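Local coordinates for peptide-binding protein (PDB 6SQX) that is a secreted NlpC/P60 endopeptidase, probably of the cysteine type, that cleaves the peptidoglycan of potentially competing bacteria, at residues Tyr171-Gln177 / Tyr313-Asp319. Where two conformers were deposited one is given. Numbering follows the deposited sequence.
With EDO (1,2-ethanediol), chain P.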
loop_
_atom_site.group_PDB
_atom_site.type_symbol
_atom_site.label_atom_id
_atom_site.label_comp_id
_atom_site.label_asym_id
_atom_site.label_seq_id
_atom_site.Cartn_x
_atom_site.Cartn_y
_atom_site.Cartn_z
ATOM N N TYR A 171 -2.041 4.155 18.055
ATOM C CA TYR A 171 -1.185 3.421 17.135
ATOM C C TYR A 171 -1.975 2.267 16.515
ATOM O O TYR A 171 -2.745 1.594 17.216
ATOM C CB TYR A 171 0.047 2.892 17.901
ATOM C CG TYR A 171 1.025 2.179 17.016
ATOM C CD1 TYR A 171 2.055 2.866 16.382
ATOM C CD2 TYR A 171 0.929 0.795 16.811
ATOM C CE1 TYR A 171 2.989 2.197 15.555
ATOM C CE2 TYR A 171 1.816 0.137 15.985
ATOM C CZ TYR A 171 2.846 0.831 15.349
ATOM O OH TYR A 171 3.722 0.143 14.521
ATOM N N PRO A 172 -1.837 2.009 15.203
ATOM C CA PRO A 172 -0.870 2.610 14.263
ATOM C C PRO A 172 -1.438 3.822 13.492
ATOM O O PRO A 172 -0.836 4.219 12.476
ATOM C CB PRO A 172 -0.602 1.454 13.266
ATOM C CG PRO A 172 -1.996 0.735 13.140
ATOM C CD PRO A 172 -2.478 0.798 14.623
ATOM N N PHE A 173 -2.569 4.372 13.946
ATOM C CA PHE A 173 -3.282 5.415 13.197
ATOM C C PHE A 173 -2.693 6.810 13.445
ATOM O O PHE A 173 -3.360 7.727 13.949
ATOM C CB PHE A 173 -4.761 5.337 13.549
ATOM C CG PHE A 173 -5.398 4.055 13.121
ATOM C CD1 PHE A 173 -5.702 3.816 11.773
ATOM C CD2 PHE A 173 -5.596 3.003 14.044
ATOM C CE1 PHE A 173 -6.243 2.591 11.347
ATOM C CE2 PHE A 173 -6.161 1.791 13.628
ATOM C CZ PHE A 173 -6.462 1.576 12.276
ATOM N N ASP A 174 -1.423 6.954 13.048
ATOM C CA ASP A 174 -0.763 8.258 12.954
ATOM C C ASP A 174 -1.137 8.846 11.605
ATOM O O ASP A 174 -0.693 8.357 10.576
ATOM C CB ASP A 174 0.750 8.025 13.030
ATOM C CG ASP A 174 1.574 9.276 12.707
ATOM O OD1 ASP A 174 0.983 10.373 12.529
ATOM O OD2 ASP A 174 2.809 9.161 12.631
ATOM N N TYR A 175 -1.958 9.902 11.611
ATOM C CA TYR A 175 -2.498 10.364 10.338
ATOM C C TYR A 175 -1.473 11.067 9.465
ATOM O O TYR A 175 -1.757 11.272 8.274
ATOM C CB TYR A 175 -3.749 11.227 10.592
ATOM C CG TYR A 175 -4.867 10.336 11.094
ATOM C CD1 TYR A 175 -5.506 9.431 10.233
ATOM C CD2 TYR A 175 -5.195 10.287 12.445
ATOM C CE1 TYR A 175 -6.501 8.552 10.724
ATOM C CE2 TYR A 175 -6.185 9.445 12.921
ATOM C CZ TYR A 175 -6.818 8.571 12.053
ATOM O OH TYR A 175 -7.790 7.711 12.532
ATOM N N ILE A 176 -0.292 11.398 10.005
ATOM C CA ILE A 176 0.802 11.930 9.184
ATOM C C ILE A 176 1.406 10.852 8.301
ATOM O O ILE A 176 2.052 11.160 7.289
ATOM C CB ILE A 176 1.892 12.570 10.071
ATOM C CG1 ILE A 176 1.289 13.575 11.056
ATOM C CG2 ILE A 176 2.998 13.209 9.225
ATOM C CD1 ILE A 176 0.525 14.700 10.407
ATOM N N GLN A 177 1.224 9.576 8.656
ATOM C CA GLN A 177 1.867 8.485 7.942
ATOM C C GLN A 177 1.101 8.143 6.660
ATOM O O GLN A 177 -0.094 7.812 6.715
ATOM C CB GLN A 177 1.933 7.276 8.875
ATOM C CG GLN A 177 2.618 6.027 8.200
ATOM C CD GLN A 177 3.991 6.378 7.550
ATOM O OE1 GLN A 177 4.786 7.171 8.130
ATOM N NE2 GLN A 177 4.245 5.833 6.336
ATOM N N TYR A 313 -0.914 -5.029 10.924
ATOM C CA TYR A 313 -1.569 -3.925 10.206
ATOM C C TYR A 313 -0.859 -2.620 10.542
ATOM O O TYR A 313 -0.814 -2.198 11.705
ATOM C CB TYR A 313 -3.025 -3.843 10.662
ATOM C CG TYR A 313 -3.805 -2.736 9.949
ATOM C CD1 TYR A 313 -3.763 -1.405 10.413
ATOM C CD2 TYR A 313 -4.532 -3.028 8.791
ATOM C CE1 TYR A 313 -4.462 -0.403 9.756
ATOM C CE2 TYR A 313 -5.224 -2.024 8.122
ATOM C CZ TYR A 313 -5.165 -0.740 8.610
ATOM O OH TYR A 313 -5.870 0.297 7.947
ATOM N N GLY A 314 -0.350 -1.946 9.497
ATOM C CA GLY A 314 0.266 -0.639 9.679
ATOM C C GLY A 314 -0.472 0.430 8.881
ATOM O O GLY A 314 -0.320 0.471 7.651
ATOM N N TRP A 315 -1.262 1.282 9.558
ATOM C CA TRP A 315 -1.921 2.392 8.859
ATOM C C TRP A 315 -0.895 3.186 8.055
ATOM O O TRP A 315 0.132 3.603 8.584
ATOM C CB TRP A 315 -2.601 3.318 9.883
ATOM C CG TRP A 315 -3.142 4.558 9.226
ATOM C CD1 TRP A 315 -2.602 5.804 9.263
ATOM C CD2 TRP A 315 -4.326 4.633 8.428
ATOM N NE1 TRP A 315 -3.375 6.651 8.504
ATOM C CE2 TRP A 315 -4.431 5.959 7.978
ATOM C CE3 TRP A 315 -5.277 3.699 8.015
ATOM C CZ2 TRP A 315 -5.516 6.410 7.196
ATOM C CZ3 TRP A 315 -6.336 4.124 7.241
ATOM C CH2 TRP A 315 -6.443 5.468 6.812
ATOM N N GLY A 316 -1.199 3.432 6.783
ATOM C CA GLY A 316 -0.279 4.248 5.988
ATOM C C GLY A 316 1.099 3.636 5.759
ATOM O O GLY A 316 2.027 4.335 5.361
ATOM N N GLY A 317 1.268 2.325 6.014
ATOM C CA GLY A 317 2.600 1.737 5.943
ATOM C C GLY A 317 3.432 1.959 7.190
ATOM O O GLY A 317 4.659 1.762 7.144
ATOM N N MET A 318 2.798 2.342 8.302
ATOM C CA MET A 318 3.487 2.593 9.572
ATOM C C MET A 318 4.477 1.485 9.913
ATOM O O MET A 318 4.123 0.300 9.986
ATOM C CB MET A 318 2.469 2.708 10.724
ATOM C CG MET A 318 3.012 3.299 12.024
ATOM S SD MET A 318 3.215 5.090 11.925
ATOM C CE MET A 318 3.423 5.480 13.693
ATOM N N ASP A 319 5.714 1.896 10.164
ATOM C CA ASP A 319 6.782 0.979 10.577
ATOM C C ASP A 319 7.042 -0.104 9.541
ATOM O O ASP A 319 7.598 -1.175 9.881
ATOM C CB ASP A 319 6.504 0.400 11.961
ATOM C CG ASP A 319 6.676 1.451 13.056
ATOM O OD1 ASP A 319 7.682 2.205 12.987
ATOM O OD2 ASP A 319 5.833 1.551 13.990
HETATM C C1 EDO P . -9.301 4.616 10.460
HETATM O O1 EDO P . -8.881 5.907 10.047
HETATM C C2 EDO P . -9.149 4.626 11.970
HETATM O O2 EDO P . -9.719 3.443 12.534
HETATM O O HOH W 1 2.934 -1.157 12.007
HETATM O O HOH W 2 -2.597 9.072 7.028
#
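An aromatic cluster of Phe173, Tyr175, Tyr313 and Trp315 joins an SH3b1-type domain to the NlpC/P60 domain beside the probable catalytic cysteine, modified here to cysteinesulfonic acid at position 324, whose OD1 is hydrogen-bonded to Tyr313 OH. The rings meet obliquely: Phe173 CZ lies 3.8 Å from Tyr313 CE1, and Phe173 CE1 3.6 Å from Trp315 CE3. A cis peptide bond precedes Pro172, whose compact ring fits close to the facing backbone, with CG 3.5 Å from Tyr313 O. Long, unbranched and apolar, Met318 packs against Pro172 and Tyr171, its CG 3.7 Å from Tyr171 CE1. Hydrogen bonds fasten the two ends: Tyr171 OH donates to Asp319 OD2 (2.6 Å), Gln177 NE2 to Gly316 O (2.8 Å), while a water accepts from Trp315 NE1 and donates to Tyr175 O and Gln177 O. Gly316 has positive phi, and a CB there would clash with Gln177 O. Asp174 OD1 accepts from Ile176 N in an Asx turn and also binds Phe160 N; OD2 salt-bridges Arg152. The 171-177 loop leads into strand 177-181 beside strand 149-152, with helix 90-102 touching Tyr175 and Ile176, and packs on the loop between helices 298-308 and 326-334.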